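Long-range contacts in transcriptional regulator, LacI family (Corynebacterium glutamicum, PDB 3H5T), which activates transcription of the inositol phosphate synthase gene in response to inositol by binding a palindromic promoter motif, and probably regulates further genes of cell wall synthesis: residues F91-Q97 / N321-F326; P167-N172 / V341-L347; I194-R198 / T275-L279; R252-F256 / G282-Y286; L300-G305 / L314-Q319. All coordinates share one frame; numbering follows the deposited sequence.

Interaction 1: F91-Q97 / N321-F326; sequences FLAGVAQ and NKLKGF
With its CG swung opposite the backbone N (chi1 169°), F91 brings its ring alongside G325, where CD1 and CE1 both reach G325 CA at 3.4 Å. K324 comes across this ring at about a right angle, its chain kinked at chi3, and CE lies 3.4 Å from F91 CD1. The lysine's NZ goes on to N321 OD1 at 3.0 Å and to a salt bridge with D158, so the aliphatic part lies against the phenyl ring while the charge is spent on polar partners. At the other end of the contact Q97, extended from CG onward, packs against F326: its CG is 3.4 Å from F326 CD1, and its amide stands steeply to the ring. K322 meets the same amide through a weak bond from NZ to Q97 OE1.

Between these ends the helices containing 91-97 and 321-326 run in roughly the same direction, crossing at -39° with their axes only 6.2 Å apart. G94 and G325 make this possible, since neither puts a CB into the interface. Backbone carbonyls then receive CA-H donors from the partner helix: F91 CA lies 3.2 Å from N321 O, and G325 CA points almost straight at F91 O at 3.4 Å. G94 CA with K322 O and F326 CA with G94 O add to the series. In geometry it resembles the right-handed GASright crossings of membrane helices. The chemistry implies an association resting on apolar packing and many weak CA-H...O contacts, with K322 at the margin and the buried K324 ammonium satisfied by N321 and D158.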
# COMPACT_ATOMS: atom_id res chain seq x y z
N PHE A 91 1.67 1.31 4.53
CA PHE A 91 0.27 1.05 4.84
C PHE A 91 0.17 0.56 6.28
O PHE A 91 -0.55 1.14 7.09
CB PHE A 91 -0.30 -0.01 3.90
CG PHE A 91 -1.67 -0.53 4.30
CD1 PHE A 91 -2.81 0.24 4.09
CD2 PHE A 91 -1.81 -1.80 4.84
CE1 PHE A 91 -4.09 -0.26 4.41
CE2 PHE A 91 -3.09 -2.31 5.17
CZ PHE A 91 -4.23 -1.53 4.95
N LEU A 92 0.92 -0.50 6.59
CA LEU A 92 0.93 -1.09 7.93
C LEU A 92 1.34 -0.10 9.03
O LEU A 92 0.87 -0.21 10.17
CB LEU A 92 1.84 -2.33 7.95
CG LEU A 92 1.30 -3.49 7.09
CD1 LEU A 92 2.29 -4.63 7.02
CD2 LEU A 92 -0.02 -3.97 7.68
N ALA A 93 2.19 0.87 8.70
CA ALA A 93 2.58 1.86 9.70
C ALA A 93 1.28 2.58 10.07
O ALA A 93 1.02 2.89 11.23
CB ALA A 93 3.58 2.86 9.11
N GLY A 94 0.46 2.81 9.05
CA GLY A 94 -0.81 3.47 9.23
C GLY A 94 -1.74 2.67 10.10
O GLY A 94 -2.42 3.23 10.95
N VAL A 95 -1.79 1.36 9.87
CA VAL A 95 -2.65 0.50 10.68
C VAL A 95 -2.08 0.39 12.09
O VAL A 95 -2.82 0.17 13.04
CB VAL A 95 -2.76 -0.94 10.09
CG1 VAL A 95 -3.65 -1.81 10.99
CG2 VAL A 95 -3.33 -0.89 8.69
N ALA A 96 -0.77 0.54 12.21
CA ALA A 96 -0.12 0.46 13.51
C ALA A 96 -0.45 1.71 14.32
O ALA A 96 -0.54 1.67 15.54
CB ALA A 96 1.38 0.32 13.35
N GLN A 97 -0.63 2.83 13.62
CA GLN A 97 -0.95 4.10 14.27
C GLN A 97 -2.40 4.16 14.77
O GLN A 97 -2.68 4.80 15.78
CB GLN A 97 -0.68 5.23 13.29
CG GLN A 97 -1.13 6.59 13.76
CD GLN A 97 -0.72 7.67 12.79
OE1 GLN A 97 -0.99 7.57 11.59
NE2 GLN A 97 -0.06 8.71 13.29
N ASN A 321 -0.43 6.02 1.36
CA ASN A 321 -0.54 4.70 1.96
C ASN A 321 -0.60 4.63 3.47
O ASN A 321 -1.28 3.75 4.03
CB ASN A 321 0.58 3.78 1.47
CG ASN A 321 0.35 3.31 0.05
OD1 ASN A 321 -0.78 2.96 -0.31
ND2 ASN A 321 1.40 3.28 -0.76
N LYS A 322 0.10 5.52 4.16
CA LYS A 322 0.05 5.48 5.61
C LYS A 322 -1.35 5.90 6.07
O LYS A 322 -1.91 5.33 7.01
CB LYS A 322 1.12 6.38 6.23
CG LYS A 322 1.18 6.32 7.76
CD LYS A 322 2.46 6.95 8.25
CE LYS A 322 2.78 6.57 9.69
NZ LYS A 322 2.05 7.38 10.70
N LEU A 323 -1.91 6.90 5.40
CA LEU A 323 -3.24 7.40 5.75
C LEU A 323 -4.27 6.31 5.45
O LEU A 323 -5.23 6.13 6.22
CB LEU A 323 -3.57 8.67 4.94
CG LEU A 323 -4.91 9.34 5.27
CD1 LEU A 323 -4.86 9.91 6.67
CD2 LEU A 323 -5.20 10.46 4.25
N LYS A 324 -4.06 5.58 4.35
CA LYS A 324 -4.97 4.51 3.95
C LYS A 324 -5.01 3.44 5.04
O LYS A 324 -6.05 2.87 5.33
CB LYS A 324 -4.51 3.89 2.64
CG LYS A 324 -5.45 2.82 2.13
CD LYS A 324 -4.96 2.23 0.83
CE LYS A 324 -3.63 1.52 1.01
NZ LYS A 324 -3.06 1.05 -0.29
N GLY A 325 -3.85 3.19 5.63
CA GLY A 325 -3.77 2.20 6.69
C GLY A 325 -4.37 2.72 7.98
O GLY A 325 -5.03 1.96 8.70
N PHE A 326 -4.15 4.00 8.27
CA PHE A 326 -4.71 4.59 9.48
C PHE A 326 -6.23 4.57 9.41
O PHE A 326 -6.89 4.18 10.38
CB PHE A 326 -4.24 6.04 9.67
CG PHE A 326 -4.72 6.66 10.96
CD1 PHE A 326 -4.14 6.32 12.17
CD2 PHE A 326 -5.77 7.57 10.95
CE1 PHE A 326 -4.61 6.88 13.38
CE2 PHE A 326 -6.25 8.13 12.15
CZ PHE A 326 -5.66 7.78 13.36

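Interaction 2: P167-N172 / V341-L347; sequences PFIAPN and VEPEVEL
L347, F168 and P167 lose the most surface where two parallel strands, 168-171 and 344-347, pair within the mixed sheet of a periplasmic-binding-protein-like lobe. The strands diverge by 22°, and the first has strand 154-157 as its other neighbour.

L347 lies on the face shared with I169 and V345, which helix 321-336 covers. Its CG is 3.9 Å from I169 CG2, the branch lying beside the carbonyl carbon of I169, and the leucine also touches K324 of that helix. F168 points to the other face, with E344; its side chain touches I156 and A161, while the backbone does the pairing. F168 N gives a bond of 2.8 Å to P343 O, and F168 O takes V345 N at 2.9 Å, arriving almost head-on to the carbonyl. A170 continues the ladder in the same sense, its N bonding V345 O and its O receiving L347 N. That last donor stands well above the carbonyl plane of A170.

P167 closes the opposite end with side-chain packing: its CG meets V341 CG2 at 3.6 Å, the two side chains crossing roughly at right angles. A water here donates to E342 O and, weakly, to F168 O. A second water accepts from N172 N and donates to E346 OE2 at 3.1 Å and to L347 O at 2.6 Å.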
# COMPACT_ATOMS: atom_id res chain seq x y z
N PRO A 167 -16.73 -2.29 4.82
CA PRO A 167 -16.27 -0.94 4.45
C PRO A 167 -15.04 -1.00 3.55
O PRO A 167 -14.16 -1.83 3.75
CB PRO A 167 -16.00 -0.30 5.80
CG PRO A 167 -17.16 -0.79 6.58
CD PRO A 167 -17.20 -2.29 6.22
N PHE A 168 -15.00 -0.11 2.56
CA PHE A 168 -13.93 -0.08 1.57
C PHE A 168 -13.17 1.26 1.51
O PHE A 168 -13.77 2.33 1.44
CB PHE A 168 -14.58 -0.41 0.21
CG PHE A 168 -13.63 -0.40 -0.97
CD1 PHE A 168 -12.69 -1.41 -1.15
CD2 PHE A 168 -13.72 0.59 -1.94
CE1 PHE A 168 -11.86 -1.43 -2.27
CE2 PHE A 168 -12.90 0.58 -3.07
CZ PHE A 168 -11.97 -0.43 -3.23
N ILE A 169 -11.84 1.18 1.53
CA ILE A 169 -10.98 2.36 1.47
C ILE A 169 -9.98 2.21 0.32
O ILE A 169 -9.17 1.28 0.32
CB ILE A 169 -10.16 2.54 2.76
CG1 ILE A 169 -11.08 2.57 3.97
CG2 ILE A 169 -9.31 3.82 2.67
CD1 ILE A 169 -10.34 2.75 5.29
N ALA A 170 -10.02 3.12 -0.65
CA ALA A 170 -9.10 3.05 -1.77
C ALA A 170 -9.22 4.25 -2.70
O ALA A 170 -10.21 4.98 -2.68
CB ALA A 170 -9.34 1.77 -2.57
N PRO A 171 -8.18 4.49 -3.51
CA PRO A 171 -8.22 5.62 -4.44
C PRO A 171 -8.90 5.09 -5.70
O PRO A 171 -9.07 3.88 -5.84
CB PRO A 171 -6.75 5.91 -4.67
CG PRO A 171 -6.16 4.53 -4.66
CD PRO A 171 -6.82 3.93 -3.44
N ASN A 172 -9.32 5.98 -6.60
CA ASN A 172 -9.93 5.53 -7.85
C ASN A 172 -8.73 5.25 -8.75
O ASN A 172 -8.07 6.18 -9.23
CB ASN A 172 -10.83 6.62 -8.45
CG ASN A 172 -11.45 6.21 -9.78
OD1 ASN A 172 -12.43 6.80 -10.23
ND2 ASN A 172 -10.88 5.20 -10.43
N VAL A 341 -19.41 3.92 10.42
CA VAL A 341 -18.31 4.08 9.49
C VAL A 341 -18.91 4.24 8.09
O VAL A 341 -20.00 3.74 7.81
CB VAL A 341 -17.34 2.84 9.49
CG1 VAL A 341 -16.70 2.67 10.85
CG2 VAL A 341 -18.09 1.57 9.09
N GLU A 342 -18.21 4.94 7.22
CA GLU A 342 -18.70 5.13 5.87
C GLU A 342 -18.46 3.83 5.10
O GLU A 342 -17.42 3.20 5.23
CB GLU A 342 -18.00 6.32 5.23
CG GLU A 342 -18.38 7.65 5.89
CD GLU A 342 -17.68 8.87 5.30
OE1 GLU A 342 -16.70 9.35 5.91
OE2 GLU A 342 -18.12 9.34 4.23
N PRO A 343 -19.45 3.39 4.31
CA PRO A 343 -19.25 2.14 3.56
C PRO A 343 -18.13 2.24 2.53
O PRO A 343 -17.41 1.27 2.30
CB PRO A 343 -20.61 1.89 2.91
CG PRO A 343 -21.58 2.59 3.85
CD PRO A 343 -20.84 3.87 4.17
N GLU A 344 -17.97 3.40 1.91
CA GLU A 344 -16.92 3.59 0.92
C GLU A 344 -16.25 4.95 1.05
O GLU A 344 -16.91 5.97 1.25
CB GLU A 344 -17.48 3.43 -0.50
CG GLU A 344 -18.17 2.08 -0.75
CD GLU A 344 -18.68 1.92 -2.17
OE1 GLU A 344 -19.23 2.89 -2.72
OE2 GLU A 344 -18.54 0.81 -2.74
N VAL A 345 -14.92 4.95 0.95
CA VAL A 345 -14.12 6.16 1.04
C VAL A 345 -13.12 6.15 -0.10
O VAL A 345 -12.44 5.14 -0.33
CB VAL A 345 -13.33 6.25 2.36
CG1 VAL A 345 -12.49 7.50 2.37
CG2 VAL A 345 -14.28 6.24 3.55
N GLU A 346 -13.02 7.26 -0.82
CA GLU A 346 -12.09 7.38 -1.94
C GLU A 346 -10.88 8.19 -1.52
O GLU A 346 -11.01 9.35 -1.17
CB GLU A 346 -12.75 8.07 -3.13
CG GLU A 346 -11.87 8.13 -4.37
CD GLU A 346 -12.49 8.96 -5.49
OE1 GLU A 346 -13.72 8.86 -5.69
OE2 GLU A 346 -11.74 9.69 -6.17
N LEU A 347 -9.70 7.57 -1.55
CA LEU A 347 -8.49 8.29 -1.19
C LEU A 347 -8.01 9.07 -2.40
O LEU A 347 -8.05 8.57 -3.53
CB LEU A 347 -7.40 7.33 -0.72
CG LEU A 347 -7.57 6.67 0.65
CD1 LEU A 347 -6.27 6.00 1.03
CD2 LEU A 347 -7.92 7.72 1.70
O HOH W 1 -14.99 2.88 4.48
O HOH W 2 -8.80 8.86 -6.05

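Interaction 3: I194-R198 / T275-L279; sequences ILSIR and TVDAL
The methyl CD1 of L279 sits over one face of the peptide group joining L195 to S196, 3.3 Å from L195 C and 3.4 Å from S196 N. At the edge of the same peptide T275 N donates to L195 O over 3.1 Å, lying close to the line of the C=O bond. One flat unit of strand 192-197 is thus covered by a hydrocarbon tip and held at its rim by a backbone bond, joining the turn before the helix to the strand.

Side chains extend the grip to both sides. Placed opposite the carbonyl carbon of its own residue (chi1 -75°), T275 OG1 meets S196 OG at 3.0 Å in a hydroxyl-hydroxyl hydrogen bond. On the other side L279 packs against L195 CB through CD1 and against I197 CG2 through CG, the latter at 4.1 Å; I197 CD1 only grazes V276 CG2. S196 turns its side chain toward helix 221-235, where it touches Q221 and V225, whereas L195 looks to L262 of helix 252-265. The two layers of helix therefore meet alternate residues of the strand.

Beyond the pairing, V276 takes the N-cap position of helix 277-289. R198 has a salt bridge to E77 and a cation-pi contact with W248. Such packing of a strand against the turn from a neighbouring parallel strand into its helix is typical of the Rossmann-like lobes of the periplasmic-binding-protein fold.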
# COMPACT_ATOMS: atom_id res chain seq x y z
N ILE A 194 3.56 -1.88 -20.96
CA ILE A 194 2.99 -1.80 -19.62
C ILE A 194 3.45 -2.98 -18.78
O ILE A 194 3.60 -4.09 -19.29
CB ILE A 194 1.44 -1.81 -19.67
CG1 ILE A 194 0.94 -0.55 -20.39
CG2 ILE A 194 0.88 -1.88 -18.27
CD1 ILE A 194 -0.57 -0.49 -20.57
N LEU A 195 3.70 -2.74 -17.49
CA LEU A 195 4.13 -3.80 -16.57
C LEU A 195 3.17 -3.85 -15.39
O LEU A 195 2.75 -2.81 -14.88
CB LEU A 195 5.55 -3.54 -16.06
CG LEU A 195 6.68 -3.73 -17.07
CD1 LEU A 195 8.02 -3.41 -16.44
CD2 LEU A 195 6.65 -5.15 -17.56
N SER A 196 2.83 -5.06 -14.95
CA SER A 196 1.90 -5.24 -13.84
C SER A 196 2.29 -6.36 -12.91
O SER A 196 3.12 -7.22 -13.26
CB SER A 196 0.49 -5.56 -14.36
OG SER A 196 -0.14 -4.40 -14.86
N ILE A 197 1.70 -6.36 -11.72
CA ILE A 197 1.93 -7.45 -10.78
C ILE A 197 0.70 -8.36 -10.88
O ILE A 197 -0.12 -8.17 -11.78
CB ILE A 197 2.18 -6.93 -9.33
CG1 ILE A 197 1.12 -5.92 -8.90
CG2 ILE A 197 3.56 -6.28 -9.26
CD1 ILE A 197 1.24 -5.54 -7.45
N ARG A 198 0.56 -9.33 -9.99
CA ARG A 198 -0.55 -10.30 -10.05
C ARG A 198 -1.92 -9.83 -10.54
O ARG A 198 -2.54 -8.97 -9.93
CB ARG A 198 -0.71 -11.00 -8.71
CG ARG A 198 -1.47 -12.33 -8.80
CD ARG A 198 -1.44 -13.05 -7.47
NE ARG A 198 -0.08 -13.10 -6.92
CZ ARG A 198 0.24 -12.68 -5.70
NH1 ARG A 198 -0.69 -12.19 -4.90
NH2 ARG A 198 1.49 -12.73 -5.29
N THR A 275 2.47 -0.32 -13.13
CA THR A 275 1.30 -0.29 -12.27
C THR A 275 1.70 -0.05 -10.81
O THR A 275 0.87 0.34 -9.98
CB THR A 275 0.55 -1.62 -12.39
OG1 THR A 275 -0.16 -1.65 -13.64
CG2 THR A 275 -0.42 -1.80 -11.25
N VAL A 276 2.98 -0.28 -10.51
CA VAL A 276 3.48 -0.11 -9.15
C VAL A 276 4.96 0.31 -9.15
O VAL A 276 5.73 -0.20 -9.97
CB VAL A 276 3.26 -1.44 -8.36
CG1 VAL A 276 4.59 -2.03 -7.90
CG2 VAL A 276 2.34 -1.19 -7.20
N ASP A 277 5.35 1.22 -8.26
CA ASP A 277 6.74 1.70 -8.20
C ASP A 277 7.78 0.58 -8.24
O ASP A 277 8.82 0.71 -8.89
CB ASP A 277 7.00 2.52 -6.93
CG ASP A 277 6.45 3.93 -7.01
OD1 ASP A 277 5.98 4.35 -8.09
OD2 ASP A 277 6.49 4.63 -5.97
N ALA A 278 7.50 -0.51 -7.52
CA ALA A 278 8.42 -1.64 -7.47
C ALA A 278 8.83 -2.06 -8.87
O ALA A 278 10.01 -2.30 -9.13
CB ALA A 278 7.77 -2.82 -6.76
N LEU A 279 7.86 -2.14 -9.77
CA LEU A 279 8.11 -2.53 -11.15
C LEU A 279 9.01 -1.52 -11.86
O LEU A 279 9.86 -1.90 -12.66
CB LEU A 279 6.79 -2.66 -11.92
CG LEU A 279 5.93 -3.89 -11.64
CD1 LEU A 279 4.61 -3.73 -12.37
CD2 LEU A 279 6.63 -5.15 -12.11

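Interaction 4: R252-F256 / G282-Y286; sequences RQHNF and GVLEY
Two helices on one side of an alpha/beta lobe, 252-265 and 277-289, pack together where F256 and E285 each lie against the other helix. Their short segments cross at -69° with axes 8.5 Å apart, and the closest backbones belong to F256 and G282, whose CA atoms are 4.2 Å apart. G282 brings no CB into this gap, and N255 O faces G282 CA across it.

F256, with CG set opposite its backbone N (chi1 175°), directs CE1 to E285 O at 3.6 Å, so that the carbonyl lies at the ring edge and in its plane. The same CE1 is 4.1 Å from Y286 CB, while F256 CZ comes to the edge of the tyrosine ring. The E285 carboxylate crosses over one face of the R252 guanidinium, and R252 NH2 with E285 OE1 makes a salt bridge of charges alone, since no N-H aims at the oxygen; the placement of OE1 is doubtful. A water donates to R252 O at 2.7 Å and, weakly and with the same doubt, to E285 OE1.

Consecutive helices linked through strand 271-274, and sharing one face of a mostly parallel sheet, are typical of the doubly wound Rossmann-like fold.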
# COMPACT_ATOMS: atom_id res chain seq x y z
N ARG A 252 12.08 -8.22 -5.91
CA ARG A 252 13.09 -7.39 -6.52
C ARG A 252 13.64 -8.17 -7.71
O ARG A 252 13.94 -7.60 -8.76
CB ARG A 252 14.20 -7.08 -5.51
CG ARG A 252 15.31 -6.18 -6.03
CD ARG A 252 16.28 -5.81 -4.91
NE ARG A 252 17.47 -5.13 -5.41
CZ ARG A 252 18.37 -5.70 -6.21
NH1 ARG A 252 18.22 -6.95 -6.60
NH2 ARG A 252 19.43 -5.00 -6.61
N GLN A 253 13.74 -9.49 -7.55
CA GLN A 253 14.25 -10.37 -8.60
C GLN A 253 13.26 -10.60 -9.75
O GLN A 253 13.67 -10.68 -10.90
CB GLN A 253 14.66 -11.72 -8.01
CG GLN A 253 15.27 -12.68 -9.02
CD GLN A 253 16.54 -12.13 -9.66
OE1 GLN A 253 17.45 -11.64 -8.97
NE2 GLN A 253 16.62 -12.20 -10.99
N HIS A 254 11.98 -10.71 -9.44
CA HIS A 254 10.97 -10.91 -10.47
C HIS A 254 10.69 -9.61 -11.20
O HIS A 254 10.42 -9.62 -12.41
CB HIS A 254 9.66 -11.43 -9.85
CG HIS A 254 9.67 -12.88 -9.51
ND1 HIS A 254 10.72 -13.48 -8.84
CD2 HIS A 254 8.74 -13.85 -9.69
CE1 HIS A 254 10.43 -14.75 -8.62
NE2 HIS A 254 9.24 -15.00 -9.12
N ASN A 255 10.76 -8.48 -10.49
CA ASN A 255 10.53 -7.18 -11.11
C ASN A 255 11.60 -6.95 -12.17
O ASN A 255 11.34 -6.37 -13.22
CB ASN A 255 10.60 -6.04 -10.08
CG ASN A 255 9.49 -6.11 -9.05
OD1 ASN A 255 8.39 -6.60 -9.33
ND2 ASN A 255 9.77 -5.59 -7.87
N PHE A 256 12.81 -7.41 -11.87
CA PHE A 256 13.95 -7.29 -12.77
C PHE A 256 13.72 -8.16 -14.01
O PHE A 256 13.77 -7.68 -15.14
CB PHE A 256 15.22 -7.75 -12.05
CG PHE A 256 16.44 -7.77 -12.92
CD1 PHE A 256 17.26 -6.66 -13.02
CD2 PHE A 256 16.76 -8.91 -13.65
CE1 PHE A 256 18.39 -6.68 -13.83
CE2 PHE A 256 17.89 -8.95 -14.47
CZ PHE A 256 18.71 -7.83 -14.56
N GLY A 282 12.49 -2.19 -11.04
CA GLY A 282 13.01 -3.37 -11.68
C GLY A 282 13.45 -2.98 -13.08
O GLY A 282 14.35 -3.59 -13.65
N VAL A 283 12.81 -1.94 -13.61
CA VAL A 283 13.12 -1.43 -14.94
C VAL A 283 14.40 -0.60 -14.88
O VAL A 283 15.16 -0.54 -15.86
CB VAL A 283 12.00 -0.52 -15.48
CG1 VAL A 283 12.43 0.11 -16.78
CG2 VAL A 283 10.73 -1.32 -15.69
N LEU A 284 14.64 0.05 -13.74
CA LEU A 284 15.83 0.88 -13.57
C LEU A 284 17.03 -0.02 -13.29
O LEU A 284 18.12 0.21 -13.81
CB LEU A 284 15.63 1.87 -12.42
CG LEU A 284 14.57 2.95 -12.68
CD1 LEU A 284 14.26 3.73 -11.40
CD2 LEU A 284 15.05 3.87 -13.78
N GLU A 285 16.82 -1.05 -12.47
CA GLU A 285 17.88 -1.98 -12.16
C GLU A 285 18.24 -2.74 -13.42
O GLU A 285 19.37 -3.20 -13.57
CB GLU A 285 17.44 -2.95 -11.06
CG GLU A 285 18.58 -3.77 -10.47
CD GLU A 285 18.12 -4.68 -9.34
OE1 GLU A 285 17.37 -4.20 -8.46
OE2 GLU A 285 18.52 -5.86 -9.33
N TYR A 286 17.28 -2.89 -14.33
CA TYR A 286 17.55 -3.60 -15.58
C TYR A 286 18.28 -2.70 -16.57
O TYR A 286 19.27 -3.12 -17.17
CB TYR A 286 16.28 -4.12 -16.26
CG TYR A 286 16.59 -4.57 -17.67
CD1 TYR A 286 17.42 -5.66 -17.90
CD2 TYR A 286 16.17 -3.82 -18.77
CE1 TYR A 286 17.84 -6.00 -19.19
CE2 TYR A 286 16.58 -4.15 -20.07
CZ TYR A 286 17.42 -5.24 -20.26
OH TYR A 286 17.85 -5.56 -21.52
O HOH W 3 14.21 -4.97 -9.03

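Interaction 5: L300-G305 / L314-Q319; sequences LTGFDG and LTTVIQ
F303 lies over V317, and its side chain can be followed outward from the backbone. CB is beside T275 O, 3.3 Å away on the neighbouring strand-to-helix turn. CG begins the contact with V317 CB, which closes to 3.5 Å at CD1, where V317 CG2 is equally near. CE1 and then CZ pass to V317 CG1, at 3.6 Å for CE1. V317 CB stands 3.8 Å from the ring centroid and 25° from its normal, a CH-pi contact over the face. On the far rim CE2 comes to the end of Q319, whose amide is almost perpendicular to the ring. R224 adds a cation-pi contact from another helix.

The two strands run parallel, at one of the places where the chain passes between the two lobes of the periplasmic-binding-protein-like fold: strand 299-302 is an edge strand of one sheet, strand 316-318 an edge strand of the other, and the chain turns a corner at F303. G302 N bonds T315 O in the carbonyl plane. D304 N reaches V317 O at 2.8 Å, also in plane and fairly straight (157°), and D304 O accepts Q319 N at 2.9 Å from above the plane of its carbonyl. The bond from V317 N back to G302 O is weak.

T316 places OG1 opposite its backbone N, and that hydroxyl finds its polar partner in D277 OD1, whose other oxygen takes G305 N. G305, in a left-handed conformation that calls for glycine, sits beside I318, and a water lies near its O, 2.7 Å off, and near Q319 O.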
# COMPACT_ATOMS: atom_id res chain seq x y z
N LEU A 300 9.97 6.09 -18.07
CA LEU A 300 9.15 5.19 -17.27
C LEU A 300 8.35 5.93 -16.20
O LEU A 300 8.78 6.96 -15.70
CB LEU A 300 10.02 4.10 -16.64
CG LEU A 300 10.88 4.41 -15.43
CD1 LEU A 300 9.99 4.57 -14.23
CD2 LEU A 300 11.86 3.27 -15.16
N THR A 301 7.20 5.37 -15.86
CA THR A 301 6.33 5.96 -14.85
C THR A 301 6.04 4.91 -13.78
O THR A 301 6.11 3.71 -14.04
CB THR A 301 4.99 6.42 -15.47
OG1 THR A 301 5.25 7.32 -16.55
CG2 THR A 301 4.17 7.15 -14.44
N GLY A 302 5.74 5.38 -12.57
CA GLY A 302 5.45 4.47 -11.48
C GLY A 302 4.11 4.79 -10.85
O GLY A 302 3.37 5.62 -11.38
N PHE A 303 3.80 4.14 -9.73
CA PHE A 303 2.56 4.37 -9.01
C PHE A 303 2.75 3.90 -7.56
O PHE A 303 3.11 2.74 -7.33
CB PHE A 303 1.40 3.59 -9.66
CG PHE A 303 0.04 3.99 -9.15
CD1 PHE A 303 -0.87 4.64 -9.99
CD2 PHE A 303 -0.34 3.74 -7.83
CE1 PHE A 303 -2.14 5.02 -9.52
CE2 PHE A 303 -1.60 4.12 -7.35
CZ PHE A 303 -2.50 4.76 -8.19
N ASP A 304 2.52 4.82 -6.62
CA ASP A 304 2.63 4.61 -5.17
C ASP A 304 3.25 5.81 -4.48
O ASP A 304 2.66 6.38 -3.56
CB ASP A 304 3.45 3.36 -4.82
CG ASP A 304 2.59 2.13 -4.64
OD1 ASP A 304 1.35 2.29 -4.59
OD2 ASP A 304 3.14 1.02 -4.53
N GLY A 305 4.45 6.17 -4.91
CA GLY A 305 5.14 7.30 -4.31
C GLY A 305 5.93 6.92 -3.07
O GLY A 305 5.99 7.69 -2.11
N LEU A 314 11.32 9.79 -9.26
CA LEU A 314 10.69 9.00 -10.31
C LEU A 314 9.35 9.63 -10.66
O LEU A 314 8.64 10.11 -9.78
CB LEU A 314 10.43 7.58 -9.79
CG LEU A 314 9.72 6.56 -10.67
CD1 LEU A 314 10.72 6.04 -11.68
CD2 LEU A 314 9.15 5.40 -9.82
N THR A 315 9.00 9.65 -11.95
CA THR A 315 7.70 10.19 -12.34
C THR A 315 6.74 9.13 -11.83
O THR A 315 6.89 7.95 -12.16
CB THR A 315 7.58 10.31 -13.86
OG1 THR A 315 8.62 11.16 -14.35
CG2 THR A 315 6.23 10.88 -14.23
N THR A 316 5.74 9.53 -11.04
CA THR A 316 4.83 8.54 -10.48
C THR A 316 3.56 9.16 -9.87
O THR A 316 3.42 10.38 -9.79
CB THR A 316 5.59 7.71 -9.40
OG1 THR A 316 4.76 6.64 -8.92
CG2 THR A 316 6.01 8.61 -8.22
N VAL A 317 2.64 8.30 -9.44
CA VAL A 317 1.38 8.73 -8.81
C VAL A 317 1.53 8.58 -7.30
O VAL A 317 1.74 7.48 -6.79
CB VAL A 317 0.18 7.86 -9.28
CG1 VAL A 317 -1.09 8.28 -8.58
CG2 VAL A 317 0.01 7.97 -10.79
N ILE A 318 1.43 9.68 -6.56
CA ILE A 318 1.56 9.57 -5.11
C ILE A 318 0.26 9.15 -4.46
O ILE A 318 -0.79 9.76 -4.66
CB ILE A 318 2.05 10.88 -4.47
CG1 ILE A 318 3.41 11.26 -5.08
CG2 ILE A 318 2.17 10.70 -2.94
CD1 ILE A 318 4.09 12.41 -4.38
N GLN A 319 0.35 8.09 -3.67
CA GLN A 319 -0.78 7.53 -2.96
C GLN A 319 -0.48 7.58 -1.46
O GLN A 319 0.56 7.11 -1.00
CB GLN A 319 -1.01 6.10 -3.44
CG GLN A 319 -1.99 5.30 -2.62
CD GLN A 319 -2.20 3.92 -3.19
OE1 GLN A 319 -1.27 3.27 -3.67
NE2 GLN A 319 -3.44 3.44 -3.13
O HOH W 4 3.62 7.40 -0.76

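Overall arrangement
Interactions 1 and 2 belong to the lobe built on the seven-stranded sheet, their centres 14 Å apart and in touch through K324, which packs on L347 and I169. Interactions 3 and 4 lie in the other lobe, their centres 10 Å apart, touching and sharing helix 277-289. Interaction 5 joins the two groups: it touches all four others, reaching interaction 3 through the bonds of D277 and interaction 2 through Q319 against P171. Along the chain, 91-97 and 167-172 come first, then the segments of interactions 3 and 4 alternate, and only after interaction 5 does the chain return to close 1 and 2. Distant sequence thus completes the first lobe, consistent with a hinged effector-binding fold.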